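Long-range contacts in valine-pyruvate aminotransferase (Salmonella typhimurium, PDB 3G7Q), which catalyses the pyridoxal-phosphate-dependent transfer of the amino group of valine to pyruvate, giving alanine and 3-methyl-2-oxobutanoate: residues A102-S107 with G259-N264; F111-N116 with T269-M274; Q165-V170 with L332-E337; N191-V196 with F341-F346. All blocks are in the same frame, centred on the assembly; numbering follows the deposited sequence. Where two conformers were deposited one is given.

Contact 1 (A102-S107 with G259-N264)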
loop_
_atom_site.group_PDB
_atom_site.type_symbol
_atom_site.label_atom_id
_atom_site.label_comp_id
_atom_site.label_asym_id
_atom_site.label_seq_id
_atom_site.Cartn_x
_atom_site.Cartn_y
_atom_site.Cartn_z
ATOM N N ALA A 102 3.376 -11.451 8.515
ATOM C CA ALA A 102 3.596 -10.062 8.056
ATOM C C ALA A 102 2.299 -9.583 7.417
ATOM O O ALA A 102 1.554 -10.373 6.815
ATOM C CB ALA A 102 4.755 -10.003 7.067
ATOM N N LEU A 103 1.989 -8.297 7.561
ATOM C CA LEU A 103 0.793 -7.729 6.973
ATOM C C LEU A 103 1.192 -6.805 5.836
ATOM O O LEU A 103 2.255 -6.191 5.887
ATOM C CB LEU A 103 0.011 -6.944 8.013
ATOM C CG LEU A 103 -0.356 -7.673 9.300
ATOM C CD1 LEU A 103 -1.116 -6.737 10.229
ATOM C CD2 LEU A 103 -1.181 -8.916 8.969
ATOM N N THR A 104 0.349 -6.714 4.807
ATOM C CA THR A 104 0.602 -5.854 3.660
ATOM C C THR A 104 -0.718 -5.177 3.305
ATOM O O THR A 104 -1.733 -5.454 3.920
ATOM C CB THR A 104 1.061 -6.657 2.424
ATOM O OG1 THR A 104 -0.025 -7.487 1.990
ATOM C CG2 THR A 104 2.324 -7.518 2.723
ATOM N N ASN A 105 -0.659 -4.350 2.265
ATOM C CA ASN A 105 -1.787 -3.608 1.712
ATOM C C ASN A 105 -2.749 -4.488 0.930
ATOM O O ASN A 105 -3.829 -4.046 0.539
ATOM C CB ASN A 105 -1.234 -2.526 0.763
ATOM C CG ASN A 105 -2.207 -1.395 0.522
ATOM O OD1 ASN A 105 -2.499 -1.040 -0.620
ATOM N ND2 ASN A 105 -2.725 -0.831 1.597
ATOM N N GLY A 106 -2.350 -5.731 0.673
ATOM C CA GLY A 106 -3.157 -6.684 -0.075
ATOM C C GLY A 106 -2.331 -7.759 -0.751
ATOM O O GLY A 106 -1.100 -7.774 -0.665
ATOM N N SER A 107 -3.037 -8.646 -1.443
ATOM C CA SER A 107 -2.432 -9.760 -2.165
ATOM C C SER A 107 -1.386 -9.330 -3.168
ATOM O O SER A 107 -0.292 -9.891 -3.231
ATOM C CB SER A 107 -3.515 -10.550 -2.908
ATOM O OG SER A 107 -4.394 -11.215 -2.003
ATOM N N GLY A 259 -3.598 -7.565 3.575
ATOM C CA GLY A 259 -2.971 -8.789 3.102
ATOM C C GLY A 259 -2.163 -9.403 4.239
ATOM O O GLY A 259 -1.632 -8.692 5.103
ATOM N N ILE A 260 -2.088 -10.731 4.265
ATOM C CA ILE A 260 -1.394 -11.442 5.318
ATOM C C ILE A 260 -0.422 -12.426 4.692
ATOM O O ILE A 260 -0.792 -13.111 3.743
ATOM C CB ILE A 260 -2.418 -12.224 6.157
ATOM C CG1 ILE A 260 -3.391 -11.262 6.849
ATOM C CG2 ILE A 260 -1.734 -13.123 7.169
ATOM C CD1 ILE A 260 -4.668 -11.930 7.348
ATOM N N ILE A 261 0.800 -12.504 5.198
ATOM C CA ILE A 261 1.777 -13.476 4.705
ATOM C C ILE A 261 2.204 -14.329 5.875
ATOM O O ILE A 261 2.572 -13.809 6.940
ATOM C CB ILE A 261 3.024 -12.831 4.095
ATOM C CG1 ILE A 261 2.666 -12.011 2.856
ATOM C CG2 ILE A 261 4.064 -13.879 3.722
ATOM C CD1 ILE A 261 3.836 -11.117 2.394
ATOM N N ILE A 262 2.170 -15.642 5.679
ATOM C CA ILE A 262 2.596 -16.596 6.716
ATOM C C ILE A 262 3.800 -17.322 6.151
ATOM O O ILE A 262 3.708 -17.914 5.083
ATOM C CB ILE A 262 1.433 -17.541 7.089
ATOM C CG1 ILE A 262 0.269 -16.710 7.659
ATOM C CG2 ILE A 262 1.870 -18.589 8.116
ATOM C CD1 ILE A 262 -1.009 -17.385 7.571
ATOM N N ALA A 263 4.921 -17.280 6.867
ATOM C CA ALA A 263 6.176 -17.869 6.382
ATOM C C ALA A 263 7.146 -18.058 7.517
ATOM O O ALA A 263 6.871 -17.630 8.646
ATOM C CB ALA A 263 6.793 -16.968 5.291
ATOM N N ASN A 264 8.287 -18.689 7.238
ATOM C CA ASN A 264 9.326 -18.837 8.258
ATOM C C ASN A 264 9.804 -17.434 8.678
ATOM O O ASN A 264 9.656 -16.471 7.925
ATOM C CB ASN A 264 10.482 -19.758 7.808
ATOM C CG ASN A 264 11.276 -19.217 6.621
ATOM O OD1 ASN A 264 11.729 -18.068 6.611
ATOM N ND2 ASN A 264 11.499 -20.079 5.630
#
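Gly259 opens the strand with a pair of backbone bonds to Thr104: Gly259 N donates to Thr104 O over 2.8 Å, and Gly259 O accepts from Thr104 N over 2.8 Å. Both donors stand above the carbonyl plane of their acceptor. The hydroxyl of Thr104, placed between backbone N and carbonyl carbon (chi1 66°), has OG1 only 3.4 Å from Gly259 CA, so the strand fits closely where it carries no side chain; OG1 also donates to Gly106 O at 2.9 Å. Ile260 makes the non-hydrogen-bonded antiparallel pair with Leu103. Their chains run side by side on the same sheet face, Ile260 CG1 lying 3.9 Å from Leu103 CD2. Ile261 restores the hydrogen-bonded pairing: its N donates to Ala102 O (2.8 Å, 161° at the hydrogen) and its O accepts from Ala102 N, both donors in the carbonyl plane. On the other face Ile261 and Thr104 cross at about a right angle, Ile261 CD1 3.9 Å from Thr104 CG2. Past the strand, Asn264 N-caps helix 265-278. Strand 101-104 is one of two edge strands of its sheet within this chain, with 259-262 between it and 242-247; helix 77-92 packs on the Leu103 and Ile260 face, helix 107-118 on that of Thr104 and Ile261.

Contact 2 (F111-N116 with T269-M274)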
loop_
_atom_site.group_PDB
_atom_site.type_symbol
_atom_site.label_atom_id
_atom_site.label_comp_id
_atom_site.label_asym_id
_atom_site.label_seq_id
_atom_site.Cartn_x
_atom_site.Cartn_y
_atom_site.Cartn_z
ATOM N N PHE A 111 2.750 -10.165 -3.346
ATOM C CA PHE A 111 3.540 -10.830 -4.396
ATOM C C PHE A 111 4.682 -9.976 -4.941
ATOM O O PHE A 111 5.749 -10.506 -5.274
ATOM C CB PHE A 111 2.627 -11.402 -5.477
ATOM C CG PHE A 111 1.887 -12.604 -4.994
ATOM C CD1 PHE A 111 2.501 -13.849 -5.004
ATOM C CD2 PHE A 111 0.630 -12.489 -4.428
ATOM C CE1 PHE A 111 1.843 -14.956 -4.516
ATOM C CE2 PHE A 111 -0.022 -13.582 -3.936
ATOM C CZ PHE A 111 0.594 -14.822 -3.979
ATOM N N PHE A 112 4.487 -8.655 -4.984
ATOM C CA PHE A 112 5.549 -7.761 -5.382
ATOM C C PHE A 112 6.759 -7.945 -4.474
ATOM O O PHE A 112 7.897 -7.993 -4.944
ATOM C CB PHE A 112 5.070 -6.299 -5.351
ATOM C CG PHE A 112 6.107 -5.328 -5.787
ATOM C CD1 PHE A 112 6.434 -5.202 -7.134
ATOM C CD2 PHE A 112 6.777 -4.544 -4.864
ATOM C CE1 PHE A 112 7.410 -4.311 -7.544
ATOM C CE2 PHE A 112 7.738 -3.660 -5.263
ATOM C CZ PHE A 112 8.063 -3.536 -6.598
ATOM N N TYR A 113 6.534 -8.035 -3.164
ATOM C CA TYR A 113 7.650 -8.282 -2.246
ATOM C C TYR A 113 8.286 -9.656 -2.486
ATOM O O TYR A 113 9.505 -9.774 -2.575
ATOM C CB TYR A 113 7.232 -8.199 -0.769
ATOM C CG TYR A 113 6.768 -6.830 -0.326
ATOM C CD1 TYR A 113 7.565 -5.707 -0.532
ATOM C CD2 TYR A 113 5.564 -6.658 0.347
ATOM C CE1 TYR A 113 7.149 -4.441 -0.132
ATOM C CE2 TYR A 113 5.146 -5.394 0.764
ATOM C CZ TYR A 113 5.938 -4.294 0.511
ATOM O OH TYR A 113 5.532 -3.039 0.915
ATOM N N LEU A 114 7.463 -10.684 -2.605
ATOM C CA LEU A 114 8.001 -12.035 -2.783
ATOM C C LEU A 114 8.809 -12.138 -4.063
ATOM O O LEU A 114 9.931 -12.641 -4.029
ATOM C CB LEU A 114 6.872 -13.078 -2.735
ATOM C CG LEU A 114 6.114 -13.120 -1.393
ATOM C CD1 LEU A 114 4.914 -14.064 -1.501
ATOM C CD2 LEU A 114 7.052 -13.491 -0.247
ATOM N N PHE A 115 8.278 -11.607 -5.166
ATOM C CA PHE A 115 8.991 -11.644 -6.449
ATOM C C PHE A 115 10.341 -10.954 -6.321
ATOM O O PHE A 115 11.359 -11.473 -6.784
ATOM C CB PHE A 115 8.166 -11.031 -7.604
ATOM C CG PHE A 115 6.812 -11.704 -7.846
ATOM C CD1 PHE A 115 6.584 -13.047 -7.533
ATOM C CD2 PHE A 115 5.785 -11.000 -8.467
ATOM C CE1 PHE A 115 5.341 -13.647 -7.782
ATOM C CE2 PHE A 115 4.564 -11.598 -8.723
ATOM C CZ PHE A 115 4.343 -12.927 -8.380
ATOM N N ASN A 116 10.363 -9.801 -5.665
ATOM C CA ASN A 116 11.619 -9.103 -5.412
ATOM C C ASN A 116 12.580 -9.852 -4.512
ATOM O O ASN A 116 13.785 -9.750 -4.678
ATOM C CB ASN A 116 11.365 -7.722 -4.797
ATOM C CG ASN A 116 11.025 -6.692 -5.838
ATOM O OD1 ASN A 116 11.910 -6.218 -6.554
ATOM N ND2 ASN A 116 9.748 -6.327 -5.930
ATOM N N THR A 269 11.080 -11.518 8.260
ATOM C CA THR A 269 12.015 -10.436 8.553
ATOM C C THR A 269 12.403 -9.681 7.270
ATOM O O THR A 269 12.374 -8.454 7.246
ATOM C CB THR A 269 13.251 -10.967 9.229
ATOM O OG1 THR A 269 12.891 -11.544 10.492
ATOM C CG2 THR A 269 14.252 -9.828 9.466
ATOM N N ALA A 270 12.733 -10.412 6.207
ATOM C CA ALA A 270 13.097 -9.803 4.926
ATOM C C ALA A 270 11.947 -8.969 4.365
ATOM O O ALA A 270 12.157 -7.873 3.827
ATOM C CB ALA A 270 13.521 -10.878 3.928
ATOM N N ILE A 271 10.732 -9.487 4.494
ATOM C CA ILE A 271 9.541 -8.774 4.052
ATOM C C ILE A 271 9.316 -7.523 4.911
ATOM O O ILE A 271 8.826 -6.498 4.417
ATOM C CB ILE A 271 8.298 -9.669 4.105
ATOM C CG1 ILE A 271 8.408 -10.800 3.084
ATOM C CG2 ILE A 271 7.049 -8.865 3.795
ATOM C CD1 ILE A 271 7.340 -11.840 3.252
ATOM N N ALA A 272 9.678 -7.620 6.192
ATOM C CA ALA A 272 9.551 -6.515 7.130
ATOM C C ALA A 272 10.277 -5.297 6.588
ATOM O O ALA A 272 9.692 -4.213 6.461
ATOM C CB ALA A 272 10.120 -6.903 8.497
ATOM N N ASN A 273 11.550 -5.509 6.262
ATOM C CA ASN A 273 12.424 -4.484 5.710
ATOM C C ASN A 273 11.804 -3.788 4.495
ATOM O O ASN A 273 11.595 -2.578 4.499
ATOM C CB ASN A 273 13.781 -5.104 5.343
ATOM C CG ASN A 273 14.475 -5.755 6.539
ATOM O OD1 ASN A 273 14.038 -5.599 7.684
ATOM N ND2 ASN A 273 15.550 -6.497 6.277
HETATM N N MSE A 274 11.484 -4.568 3.472
HETATM C CA MSE A 274 10.874 -4.029 2.251
HETATM C C MSE A 274 9.636 -3.150 2.503
HETATM O O MSE A 274 9.582 -2.011 2.030
HETATM C CB MSE A 274 10.543 -5.169 1.283
HETATM C CG MSE A 274 11.782 -5.743 0.617
HETATM SE SE MSE A 274 11.376 -7.248 -0.530
HETATM C CE MSE A 274 11.325 -8.575 0.834
#
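Tyr113 and Met274, a selenomethionine, form the dense part of this helix-helix contact, their side chains running antiparallel past one another. The Tyr113 ring, its CG anti to the carbonyl carbon (chi1 -64°), meets Met274 at the root of the side chain, with CD1 3.5 Å and CE1 3.7 Å from Met274 CB. Beyond that, the Met274 chain runs straight through chi2 and bends at chi3, which leaves SE obliquely beside the ring, 5.3 Å from the centroid of Tyr113, as a Met-aromatic contact. Deeper down, Leu114 CD2 touches Ile271 CD1 at 3.9 Å, the two buried side chains crossing obliquely, while Ile271 CG2 approaches Tyr113 CD2 more loosely at 4.4 Å. No hydrogen bond joins 111-116 to 269-274. The solvent side is slacker still: exposed Asn116 brings just CB near Met274 SE, at 4.3 Å. Its amide turns back on its own helix instead, where Asn116 ND2 donates to Phe112 O over 2.7 Å, an oxygen that also accepts from Asn116 N. The two segments cross steeply, their N-to-C directions 114° apart, and Leu114 continues inward onto strand 242-247, so the pair forms part of the helical layer over the central sheet in the large domain of a fold-type-I PLP-dependent aminotransferase.

Contact 3 (Q165-V170 with L332-E337)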
loop_
_atom_site.group_PDB
_atom_site.type_symbol
_atom_site.label_atom_id
_atom_site.label_comp_id
_atom_site.label_asym_id
_atom_site.label_seq_id
_atom_site.Cartn_x
_atom_site.Cartn_y
_atom_site.Cartn_z
ATOM N N GLN A 165 -17.684 -30.145 -18.265
ATOM C CA GLN A 165 -16.724 -29.460 -17.405
ATOM C C GLN A 165 -15.324 -30.013 -17.660
ATOM O O GLN A 165 -15.143 -30.953 -18.442
ATOM C CB GLN A 165 -17.148 -29.538 -15.932
ATOM C CG GLN A 165 -18.417 -28.746 -15.684
ATOM C CD GLN A 165 -18.909 -28.729 -14.266
ATOM O OE1 GLN A 165 -18.261 -29.223 -13.334
ATOM N NE2 GLN A 165 -20.092 -28.145 -14.091
ATOM N N PHE A 166 -14.332 -29.417 -17.005
ATOM C CA PHE A 166 -12.963 -29.896 -17.153
ATOM C C PHE A 166 -12.141 -29.402 -15.988
ATOM O O PHE A 166 -12.574 -28.509 -15.246
ATOM C CB PHE A 166 -12.346 -29.489 -18.493
ATOM C CG PHE A 166 -12.093 -28.017 -18.655
ATOM C CD1 PHE A 166 -13.128 -27.153 -18.948
ATOM C CD2 PHE A 166 -10.810 -27.501 -18.567
ATOM C CE1 PHE A 166 -12.903 -25.824 -19.150
ATOM C CE2 PHE A 166 -10.589 -26.130 -18.764
ATOM C CZ PHE A 166 -11.633 -25.308 -19.037
ATOM N N LYS A 167 -10.942 -29.967 -15.847
ATOM C CA LYS A 167 -10.059 -29.596 -14.760
ATOM C C LYS A 167 -8.597 -29.633 -15.237
ATOM O O LYS A 167 -8.169 -30.589 -15.890
ATOM C CB LYS A 167 -10.234 -30.571 -13.592
ATOM C CG LYS A 167 -9.348 -30.280 -12.398
ATOM C CD LYS A 167 -9.680 -31.145 -11.182
ATOM C CE LYS A 167 -8.616 -31.021 -10.068
ATOM N NZ LYS A 167 -8.545 -29.669 -9.417
ATOM N N TYR A 168 -7.870 -28.575 -14.940
ATOM C CA TYR A 168 -6.455 -28.516 -15.253
ATOM C C TYR A 168 -5.684 -29.288 -14.199
ATOM O O TYR A 168 -6.045 -29.284 -13.012
ATOM C CB TYR A 168 -5.953 -27.095 -15.267
ATOM C CG TYR A 168 -6.489 -26.212 -16.385
ATOM C CD1 TYR A 168 -6.296 -26.548 -17.720
ATOM C CD2 TYR A 168 -7.100 -25.027 -16.100
ATOM C CE1 TYR A 168 -6.752 -25.718 -18.762
ATOM C CE2 TYR A 168 -7.555 -24.185 -17.105
ATOM C CZ TYR A 168 -7.380 -24.544 -18.444
ATOM O OH TYR A 168 -7.844 -23.725 -19.439
ATOM N N HIS A 169 -4.607 -29.919 -14.643
ATOM C CA HIS A 169 -3.685 -30.674 -13.781
ATOM C C HIS A 169 -2.235 -30.316 -14.067
ATOM O O HIS A 169 -1.885 -30.005 -15.197
ATOM C CB HIS A 169 -3.865 -32.168 -13.998
ATOM C CG HIS A 169 -5.148 -32.693 -13.440
ATOM N ND1 HIS A 169 -5.312 -32.959 -12.094
ATOM C CD2 HIS A 169 -6.331 -32.974 -14.030
ATOM C CE1 HIS A 169 -6.539 -33.408 -11.892
ATOM N NE2 HIS A 169 -7.179 -33.427 -13.047
ATOM N N VAL A 170 -1.398 -30.433 -13.046
ATOM C CA VAL A 170 0.046 -30.233 -13.196
ATOM C C VAL A 170 0.597 -31.352 -14.061
ATOM O O VAL A 170 0.353 -32.534 -13.795
ATOM C CB VAL A 170 0.783 -30.252 -11.844
ATOM C CG1 VAL A 170 2.315 -30.105 -12.055
ATOM C CG2 VAL A 170 0.253 -29.179 -10.860
ATOM N N LEU A 332 -17.268 -25.394 -22.595
ATOM C CA LEU A 332 -16.810 -26.234 -21.495
ATOM C C LEU A 332 -16.499 -25.276 -20.330
ATOM O O LEU A 332 -15.932 -24.203 -20.530
ATOM C CB LEU A 332 -15.605 -27.067 -21.870
ATOM C CG LEU A 332 -15.843 -28.084 -22.994
ATOM C CD1 LEU A 332 -14.566 -28.798 -23.417
ATOM C CD2 LEU A 332 -16.898 -29.115 -22.570
ATOM N N ILE A 333 -16.865 -25.686 -19.130
ATOM C CA ILE A 333 -16.740 -24.850 -17.942
ATOM C C ILE A 333 -15.752 -25.505 -17.003
ATOM O O ILE A 333 -15.900 -26.674 -16.657
ATOM C CB ILE A 333 -18.109 -24.718 -17.257
ATOM C CG1 ILE A 333 -19.154 -24.093 -18.213
ATOM C CG2 ILE A 333 -18.000 -23.857 -15.976
ATOM C CD1 ILE A 333 -20.622 -24.107 -17.647
ATOM N N HIS A 334 -14.725 -24.783 -16.564
ATOM C CA HIS A 334 -13.798 -25.408 -15.614
ATOM C C HIS A 334 -14.605 -25.761 -14.370
ATOM O O HIS A 334 -15.455 -24.981 -13.929
ATOM C CB HIS A 334 -12.644 -24.495 -15.214
ATOM C CG HIS A 334 -11.536 -25.218 -14.513
ATOM N ND1 HIS A 334 -11.633 -25.631 -13.200
ATOM C CD2 HIS A 334 -10.322 -25.641 -14.955
ATOM C CE1 HIS A 334 -10.515 -26.260 -12.857
ATOM N NE2 HIS A 334 -9.710 -26.299 -13.904
ATOM N N LYS A 335 -14.382 -26.948 -13.823
ATOM C CA LYS A 335 -15.079 -27.329 -12.577
ATOM C C LYS A 335 -14.915 -26.220 -11.535
ATOM O O LYS A 335 -13.824 -25.808 -11.233
ATOM C CB LYS A 335 -14.543 -28.651 -12.050
ATOM C CG LYS A 335 -15.336 -29.101 -10.835
ATOM C CD LYS A 335 -14.791 -30.398 -10.315
ATOM C CE LYS A 335 -15.745 -30.921 -9.238
ATOM N NZ LYS A 335 -15.263 -32.235 -8.753
ATOM N N PRO A 336 -16.025 -25.673 -11.031
ATOM C CA PRO A 336 -15.922 -24.553 -10.109
ATOM C C PRO A 336 -15.659 -25.050 -8.690
ATOM O O PRO A 336 -16.585 -25.318 -7.936
ATOM C CB PRO A 336 -17.303 -23.883 -10.246
ATOM C CG PRO A 336 -18.165 -24.895 -10.557
ATOM C CD PRO A 336 -17.429 -25.967 -11.360
ATOM N N GLU A 337 -14.389 -25.187 -8.340
ATOM C CA GLU A 337 -14.024 -25.751 -7.023
ATOM C C GLU A 337 -13.862 -24.701 -5.922
ATOM O O GLU A 337 -13.787 -25.053 -4.731
ATOM C CB GLU A 337 -12.775 -26.638 -7.164
ATOM C CG GLU A 337 -13.001 -27.841 -8.071
ATOM C CD GLU A 337 -11.820 -28.748 -8.133
ATOM O OE1 GLU A 337 -10.747 -28.318 -8.574
ATOM O OE2 GLU A 337 -11.965 -29.917 -7.728
HETATM O O HOH W 1 -9.688 -30.742 -6.622
#
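His334 carries this contact, with CG anti to its backbone N (chi1 -166°) so that the ring lies against strand 165-169. CB sits 4.0 Å from Phe166 CZ, and CA lies over the face of that ring, which also receives the imidazole edge. CG has Phe166 O 3.5 Å away, the oxygen standing over the centre of the imidazole. ND1 donates to Lys335 O at 2.9 Å, nearly in the ring plane. CD2 presses on Tyr168 CD2 at 3.5 Å, and CE1 faces Lys167 CA. At the tip His334 NE2 accepts from Tyr168 N at 3.1 Å, a straight bond (163°) whose donor is tilted out of the ring plane; the pattern is consistent with a neutral ring protonated at ND1. Alongside, Lys335 N donates to Phe166 O, and Lys167 NZ forms a salt bridge with Glu337 OE1 at 2.7 Å while also bonding Asn195 OD1 and Val196 O. The parallel bridges Gln165-Ile333 and Phe166-His334, beside an aromatic cluster of Phe166, Tyr168 and His334, join the hairpin of strands 157-161 and 165-169 to an otherwise antiparallel sheet.

Contact 4 (N191-V196 with F341-F346)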
loop_
_atom_site.group_PDB
_atom_site.type_symbol
_atom_site.label_atom_id
_atom_site.label_comp_id
_atom_site.label_asym_id
_atom_site.label_seq_id
_atom_site.Cartn_x
_atom_site.Cartn_y
_atom_site.Cartn_z
ATOM N N ASN A 191 -7.870 -18.045 -9.014
ATOM C CA ASN A 191 -8.375 -17.043 -9.950
ATOM C C ASN A 191 -7.411 -17.289 -11.143
ATOM O O ASN A 191 -6.203 -17.086 -11.015
ATOM C CB ASN A 191 -8.241 -15.651 -9.345
ATOM C CG ASN A 191 -8.517 -14.517 -10.331
ATOM O OD1 ASN A 191 -8.714 -14.726 -11.552
ATOM N ND2 ASN A 191 -8.475 -13.264 -9.810
ATOM N N PRO A 192 -7.926 -17.540 -12.366
ATOM C CA PRO A 192 -9.282 -17.392 -12.913
ATOM C C PRO A 192 -10.181 -18.596 -13.120
ATOM O O PRO A 192 -11.306 -18.424 -13.574
ATOM C CB PRO A 192 -8.952 -16.837 -14.314
ATOM C CG PRO A 192 -7.783 -17.689 -14.731
ATOM C CD PRO A 192 -6.964 -17.862 -13.447
ATOM N N THR A 193 -9.718 -19.775 -12.767
ATOM C CA THR A 193 -10.422 -21.027 -13.091
ATOM C C THR A 193 -11.358 -21.600 -12.072
ATOM O O THR A 193 -12.232 -22.401 -12.400
ATOM C CB THR A 193 -9.359 -22.109 -13.344
ATOM O OG1 THR A 193 -8.485 -22.185 -12.212
ATOM C CG2 THR A 193 -8.508 -21.776 -14.588
ATOM N N GLY A 194 -11.162 -21.219 -10.817
ATOM C CA GLY A 194 -11.841 -21.853 -9.712
ATOM C C GLY A 194 -11.206 -23.218 -9.406
ATOM O O GLY A 194 -11.772 -24.021 -8.631
ATOM N N ASN A 195 -10.059 -23.523 -10.009
ATOM C CA ASN A 195 -9.424 -24.796 -9.762
ATOM C C ASN A 195 -8.906 -24.926 -8.333
ATOM O O ASN A 195 -8.428 -23.953 -7.753
ATOM C CB ASN A 195 -8.234 -24.985 -10.681
ATOM C CG ASN A 195 -7.671 -26.403 -10.619
ATOM O OD1 ASN A 195 -8.428 -27.383 -10.690
ATOM N ND2 ASN A 195 -6.341 -26.515 -10.467
ATOM N N VAL A 196 -8.967 -26.145 -7.818
ATOM C CA VAL A 196 -8.364 -26.471 -6.535
ATOM C C VAL A 196 -7.330 -27.568 -6.787
ATOM O O VAL A 196 -7.673 -28.737 -7.028
ATOM C CB VAL A 196 -9.412 -26.855 -5.471
ATOM C CG1 VAL A 196 -8.735 -27.490 -4.240
ATOM C CG2 VAL A 196 -10.210 -25.615 -5.078
ATOM N N PHE A 341 -15.263 -16.982 -9.804
ATOM C CA PHE A 341 -15.230 -16.929 -11.256
ATOM C C PHE A 341 -15.680 -18.220 -11.922
ATOM O O PHE A 341 -15.634 -19.279 -11.330
ATOM C CB PHE A 341 -13.790 -16.697 -11.732
ATOM C CG PHE A 341 -13.122 -15.521 -11.074
ATOM C CD1 PHE A 341 -13.403 -14.223 -11.483
ATOM C CD2 PHE A 341 -12.270 -15.714 -10.009
ATOM C CE1 PHE A 341 -12.816 -13.135 -10.841
ATOM C CE2 PHE A 341 -11.676 -14.605 -9.355
ATOM C CZ PHE A 341 -11.946 -13.347 -9.763
ATOM N N LEU A 342 -16.100 -18.081 -13.171
ATOM C CA LEU A 342 -16.259 -19.209 -14.055
ATOM C C LEU A 342 -15.281 -18.991 -15.226
ATOM O O LEU A 342 -15.145 -17.882 -15.779
ATOM C CB LEU A 342 -17.689 -19.396 -14.542
ATOM C CG LEU A 342 -18.689 -19.867 -13.495
ATOM C CD1 LEU A 342 -20.124 -19.849 -14.098
ATOM C CD2 LEU A 342 -18.331 -21.261 -12.958
ATOM N N TRP A 343 -14.585 -20.057 -15.558
ATOM C CA TRP A 343 -13.625 -20.071 -16.669
ATOM C C TRP A 343 -14.263 -20.880 -17.773
ATOM O O TRP A 343 -14.512 -22.109 -17.625
ATOM C CB TRP A 343 -12.327 -20.678 -16.196
ATOM C CG TRP A 343 -11.207 -20.821 -17.176
ATOM C CD1 TRP A 343 -10.764 -21.959 -17.756
ATOM C CD2 TRP A 343 -10.302 -19.783 -17.589
ATOM N NE1 TRP A 343 -9.674 -21.700 -18.525
ATOM C CE2 TRP A 343 -9.362 -20.375 -18.441
ATOM C CE3 TRP A 343 -10.219 -18.410 -17.338
ATOM C CZ2 TRP A 343 -8.329 -19.651 -19.045
ATOM C CZ3 TRP A 343 -9.184 -17.686 -17.919
ATOM C CH2 TRP A 343 -8.257 -18.312 -18.763
ATOM N N LEU A 344 -14.504 -20.184 -18.885
ATOM C CA LEU A 344 -15.213 -20.742 -20.025
ATOM C C LEU A 344 -14.247 -21.059 -21.149
ATOM O O LEU A 344 -13.499 -20.182 -21.580
ATOM C CB LEU A 344 -16.257 -19.755 -20.532
ATOM C CG LEU A 344 -17.199 -19.166 -19.448
ATOM C CD1 LEU A 344 -18.197 -18.164 -20.067
ATOM C CD2 LEU A 344 -17.886 -20.263 -18.629
ATOM N N TRP A 345 -14.285 -22.306 -21.614
ATOM C CA TRP A 345 -13.481 -22.779 -22.726
ATOM C C TRP A 345 -14.415 -23.090 -23.897
ATOM O O TRP A 345 -15.148 -24.068 -23.850
ATOM C CB TRP A 345 -12.660 -23.994 -22.318
ATOM C CG TRP A 345 -11.904 -24.672 -23.421
ATOM C CD1 TRP A 345 -11.445 -24.113 -24.591
ATOM C CD2 TRP A 345 -11.424 -26.028 -23.410
ATOM N NE1 TRP A 345 -10.777 -25.067 -25.336
ATOM C CE2 TRP A 345 -10.746 -26.244 -24.631
ATOM C CE3 TRP A 345 -11.514 -27.078 -22.496
ATOM C CZ2 TRP A 345 -10.169 -27.471 -24.958
ATOM C CZ3 TRP A 345 -10.947 -28.321 -22.844
ATOM C CH2 TRP A 345 -10.302 -28.495 -24.072
ATOM N N PHE A 346 -14.374 -22.240 -24.920
ATOM C CA PHE A 346 -15.202 -22.360 -26.118
ATOM C C PHE A 346 -14.420 -23.277 -27.023
ATOM O O PHE A 346 -13.683 -22.853 -27.915
ATOM C CB PHE A 346 -15.480 -20.976 -26.711
ATOM C CG PHE A 346 -16.068 -20.016 -25.707
ATOM C CD1 PHE A 346 -17.301 -20.273 -25.117
ATOM C CD2 PHE A 346 -15.378 -18.868 -25.319
ATOM C CE1 PHE A 346 -17.835 -19.400 -24.202
ATOM C CE2 PHE A 346 -15.923 -17.994 -24.400
ATOM C CZ PHE A 346 -17.139 -18.257 -23.834
HETATM O O HOH W 2 -14.946 -22.294 -13.803
#
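The Asn-Pro-Thr-Gly sequence at 191-194, with a cis peptide before Pro192, is a signature loop of class I aminotransferases, and here it leans on the start of strand 341-345. Asn191, its CG anti to the backbone N (chi1 170°), lays its amide across Phe341 with the two planes 29° apart; CG comes within 3.3 Å of Phe341 CE2, and OD1, over the ring face, bonds Arg389 NH1. Pro192 lies alongside Trp343, its CG 3.5 Å from CZ3 on the indole's six-membered ring. Thr193 CG2 sits almost squarely over the five-membered ring of Trp343, 3.8 Å from its centroid and 9° off the normal, a CH-pi contact. Its OG1, between backbone N and carbonyl carbon, accepts from Asn195 N at 3.0 Å in an ST turn, which leaves the methyl to the indole. No direct hydrogen bond spans the segments; a water bridges them instead, donating to Thr193 O (3.1 Å) and accepting from Trp343 N (2.9 Å). Pro192 O is buried without a polar partner, 3.5 Å from Phe341 CB. The loop joins strand 181-187 to helix 199-211. Strand 341-345 runs between 332-334 and 387-391; Trp343 NE1 reaches Tyr168 OH, whereas Leu342 turns away from the loop onto helix 299-325.

From the N terminus the first segments come in the order 102-107, 111-116, 165-170 and 191-196, and their partners follow in the same order, so every pair of contacts crosses and none encloses another. Each closes a loop of roughly 145 to 162 residues. Contacts 1 and 2 touch: each strand of contact 1 leads directly into a helix of contact 2, and Ile261 packs on Ile271, joining the sheet margin to its helical cover. On the opposite side of the chain's centre, contacts 3 and 4 use strands 332-334 and 341-345, neighbours in one sheet, and His334 packs on Asn195. They tie the 157-169 hairpin and the 191-196 loop to the C-terminal strands of that sheet.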